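Local coordinates for SAM-dependent O-methyltransferase (Thermotoga maritima, PDB 1O54), which probably methylates N1 of adenosine 58 in tRNA, using S-adenosyl-L-methionine as the methyl donor and working as a homotetramer, at residues L203-P214 and H260-C271. Numbering follows the deposited sequence.
Sequences LKGGGRFATVCP and HTAYMIFATKVC
Lys269 NZ is held by two carbonyls and a ring: it donates to Leu203 O at 2.8 Å, hydrogen-bonds Trp200 O in the last turn of helix 196-202, and makes a cation-pi contact with Trp200. This buried ammonium ties the C-terminal strand 263-269 to the end of that helix, at one end of the antiparallel pair that the strand forms with 207-213 in the class I methyltransferase, Rossmann-like sheet. With CG anti to the backbone N (chi1 -175°), the lysine chain runs back past the type II turn 204-207, its CD 3.1 Å from Lys204 O. The turn itself is pinned by Gly206 N, which donates to Lys269 O.

Further on, paired backbone bonds join Phe209 to Ala267, Thr211 to Ile265 and Cys213 to Tyr263; Ile265 N to Thr211 O is nearly straight, 174° at the hydrogen. On one face Cys213 SG meets Ile265 CD1 at 3.8 Å, beneath helix 216-228. The other face carries Ala210, whose CB approaches the Phe266 ring obliquely, 3.6 Å from CD2, and Val212, whose CG1 packs on Met264 CG and whose side chain also touches Asp188, a predicted S-adenosyl-L-methionine ligand. Beyond the strands, His260 lays CE1 over the rim of one Tyr263 face and sends NE2 to Pro214 O, 2.9 Å away, the nitrogen lying 34° out of the carbonyl plane.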
# COMPACT_ATOMS: atom_id res chain seq x y z
N LEU A 203 -14.16 24.71 -19.67
CA LEU A 203 -14.69 24.60 -18.30
C LEU A 203 -15.34 25.88 -17.80
O LEU A 203 -14.84 26.98 -18.09
CB LEU A 203 -13.59 24.19 -17.35
CG LEU A 203 -13.19 22.72 -17.48
CD1 LEU A 203 -11.89 22.45 -16.85
CD2 LEU A 203 -14.26 21.91 -16.82
N LYS A 204 -16.44 25.76 -17.07
CA LYS A 204 -17.00 26.90 -16.32
C LYS A 204 -16.02 27.36 -15.22
O LYS A 204 -15.12 26.61 -14.82
CB LYS A 204 -18.34 26.50 -15.69
CG LYS A 204 -18.23 25.51 -14.57
CD LYS A 204 -19.56 25.10 -13.96
CE LYS A 204 -19.35 24.30 -12.68
NZ LYS A 204 -20.62 23.78 -12.10
N GLY A 205 -16.21 28.59 -14.75
CA GLY A 205 -15.55 29.04 -13.54
C GLY A 205 -15.86 28.12 -12.39
O GLY A 205 -17.01 27.83 -12.09
N GLY A 206 -14.81 27.60 -11.75
CA GLY A 206 -14.96 26.63 -10.70
C GLY A 206 -15.19 25.22 -11.22
O GLY A 206 -15.42 24.30 -10.44
N GLY A 207 -15.10 25.03 -12.53
CA GLY A 207 -15.27 23.69 -13.11
C GLY A 207 -14.09 22.78 -12.76
O GLY A 207 -12.97 23.23 -12.45
N ARG A 208 -14.32 21.48 -12.85
CA ARG A 208 -13.36 20.51 -12.38
C ARG A 208 -12.80 19.67 -13.53
O ARG A 208 -13.51 19.20 -14.43
CB ARG A 208 -14.01 19.60 -11.37
CG ARG A 208 -14.51 20.36 -10.14
CD ARG A 208 -15.27 19.50 -9.13
NE ARG A 208 -15.43 20.27 -7.88
CZ ARG A 208 -16.43 21.11 -7.65
NH1 ARG A 208 -17.35 21.32 -8.57
NH2 ARG A 208 -16.50 21.77 -6.51
N PHE A 209 -11.49 19.49 -13.47
CA PHE A 209 -10.71 18.79 -14.46
C PHE A 209 -10.08 17.54 -13.84
O PHE A 209 -9.58 17.60 -12.71
CB PHE A 209 -9.57 19.75 -14.92
CG PHE A 209 -8.51 19.08 -15.77
CD1 PHE A 209 -7.37 18.53 -15.20
CD2 PHE A 209 -8.70 18.91 -17.13
CE1 PHE A 209 -6.41 17.88 -15.99
CE2 PHE A 209 -7.74 18.30 -17.93
CZ PHE A 209 -6.59 17.77 -17.34
N ALA A 210 -10.07 16.42 -14.57
CA ALA A 210 -9.28 15.24 -14.17
C ALA A 210 -8.63 14.62 -15.38
O ALA A 210 -9.19 14.68 -16.48
CB ALA A 210 -10.13 14.21 -13.42
N THR A 211 -7.46 14.02 -15.19
CA THR A 211 -6.82 13.22 -16.23
C THR A 211 -6.10 12.03 -15.54
O THR A 211 -5.94 11.99 -14.30
CB THR A 211 -5.88 14.09 -17.08
OG1 THR A 211 -5.42 13.35 -18.26
CG2 THR A 211 -4.62 14.50 -16.37
N VAL A 212 -5.75 11.03 -16.34
CA VAL A 212 -5.01 9.88 -15.84
C VAL A 212 -3.72 9.75 -16.63
O VAL A 212 -3.71 10.04 -17.85
CB VAL A 212 -5.82 8.60 -15.95
CG1 VAL A 212 -6.97 8.61 -14.93
CG2 VAL A 212 -6.36 8.39 -17.41
N CYS A 213 -2.64 9.38 -15.95
CA CYS A 213 -1.33 9.21 -16.55
C CYS A 213 -0.77 7.87 -16.08
O CYS A 213 -0.81 7.56 -14.91
CB CYS A 213 -0.37 10.33 -16.10
SG CYS A 213 -0.77 11.97 -16.73
N PRO A 214 -0.26 7.05 -16.99
CA PRO A 214 0.33 5.79 -16.61
C PRO A 214 1.71 5.86 -15.96
O PRO A 214 2.06 4.92 -15.26
CB PRO A 214 0.43 5.03 -17.94
CG PRO A 214 0.52 6.02 -18.95
CD PRO A 214 -0.33 7.19 -18.45
N HIS A 260 -0.70 -1.34 -9.96
CA HIS A 260 -0.85 -0.01 -10.62
C HIS A 260 -1.83 0.03 -11.81
O HIS A 260 -1.78 -0.81 -12.69
CB HIS A 260 0.54 0.44 -11.10
CG HIS A 260 0.56 1.77 -11.76
ND1 HIS A 260 0.34 2.95 -11.08
CD2 HIS A 260 0.86 2.12 -13.04
CE1 HIS A 260 0.47 3.96 -11.92
NE2 HIS A 260 0.79 3.49 -13.11
N THR A 261 -2.71 1.02 -11.82
CA THR A 261 -3.52 1.32 -13.00
C THR A 261 -3.09 2.68 -13.58
O THR A 261 -2.55 2.74 -14.71
CB THR A 261 -5.01 1.37 -12.64
OG1 THR A 261 -5.23 2.16 -11.46
CG2 THR A 261 -5.51 -0.00 -12.30
N ALA A 262 -3.23 3.73 -12.77
CA ALA A 262 -3.00 5.09 -13.25
C ALA A 262 -2.80 6.10 -12.11
O ALA A 262 -3.40 5.98 -11.05
CB ALA A 262 -4.21 5.54 -14.11
N TYR A 263 -1.98 7.12 -12.37
CA TYR A 263 -1.89 8.31 -11.53
C TYR A 263 -3.06 9.20 -11.95
O TYR A 263 -3.28 9.37 -13.14
CB TYR A 263 -0.58 9.04 -11.73
CG TYR A 263 0.60 8.17 -11.34
CD1 TYR A 263 1.33 7.47 -12.28
CD2 TYR A 263 0.92 7.99 -9.99
CE1 TYR A 263 2.40 6.67 -11.90
CE2 TYR A 263 1.99 7.17 -9.60
CZ TYR A 263 2.72 6.53 -10.56
OH TYR A 263 3.80 5.72 -10.24
N MET A 264 -3.81 9.69 -10.99
CA MET A 264 -4.95 10.56 -11.26
C MET A 264 -4.62 11.99 -10.87
O MET A 264 -4.20 12.23 -9.73
CB MET A 264 -6.13 10.09 -10.44
CG MET A 264 -6.53 8.68 -10.77
SD MET A 264 -7.79 7.96 -9.69
CE MET A 264 -6.81 7.53 -8.20
N ILE A 265 -4.85 12.92 -11.78
CA ILE A 265 -4.54 14.32 -11.53
C ILE A 265 -5.79 15.13 -11.63
O ILE A 265 -6.54 14.97 -12.59
CB ILE A 265 -3.52 14.84 -12.57
CG1 ILE A 265 -2.23 13.96 -12.60
CG2 ILE A 265 -3.16 16.28 -12.28
CD1 ILE A 265 -1.33 14.25 -13.77
N PHE A 266 -6.02 16.01 -10.65
CA PHE A 266 -7.22 16.84 -10.59
C PHE A 266 -6.83 18.30 -10.48
O PHE A 266 -5.79 18.62 -9.91
CB PHE A 266 -7.99 16.45 -9.33
CG PHE A 266 -8.41 15.00 -9.30
CD1 PHE A 266 -7.58 14.05 -8.73
CD2 PHE A 266 -9.59 14.58 -9.86
CE1 PHE A 266 -7.94 12.68 -8.72
CE2 PHE A 266 -9.96 13.23 -9.83
CZ PHE A 266 -9.11 12.29 -9.27
N ALA A 267 -7.68 19.19 -10.98
CA ALA A 267 -7.50 20.62 -10.86
C ALA A 267 -8.86 21.31 -11.02
O ALA A 267 -9.80 20.73 -11.57
CB ALA A 267 -6.54 21.09 -11.90
N THR A 268 -8.95 22.52 -10.49
CA THR A 268 -10.16 23.34 -10.57
C THR A 268 -9.85 24.60 -11.35
O THR A 268 -8.90 25.29 -11.01
CB THR A 268 -10.60 23.69 -9.14
OG1 THR A 268 -10.98 22.47 -8.46
CG2 THR A 268 -11.81 24.60 -9.15
N LYS A 269 -10.66 24.89 -12.36
CA LYS A 269 -10.51 26.08 -13.17
C LYS A 269 -10.93 27.33 -12.43
O LYS A 269 -12.02 27.39 -11.84
CB LYS A 269 -11.35 25.97 -14.44
CG LYS A 269 -11.16 27.16 -15.43
CD LYS A 269 -12.38 27.56 -16.02
CE LYS A 269 -12.33 28.86 -16.79
NZ LYS A 269 -12.57 28.59 -18.22
N VAL A 270 -10.09 28.35 -12.51
CA VAL A 270 -10.47 29.70 -12.11
C VAL A 270 -10.31 30.63 -13.30
O VAL A 270 -9.69 30.27 -14.31
CB VAL A 270 -9.66 30.16 -10.91
CG1 VAL A 270 -10.01 29.28 -9.70
CG2 VAL A 270 -8.13 30.16 -11.20
N CYS A 271 -10.89 31.82 -13.21
CA CYS A 271 -10.93 32.72 -14.36
C CYS A 271 -9.57 33.33 -14.67
O CYS A 271 -9.23 33.52 -15.83
CB CYS A 271 -11.98 33.81 -14.16
SG CYS A 271 -13.62 33.05 -14.09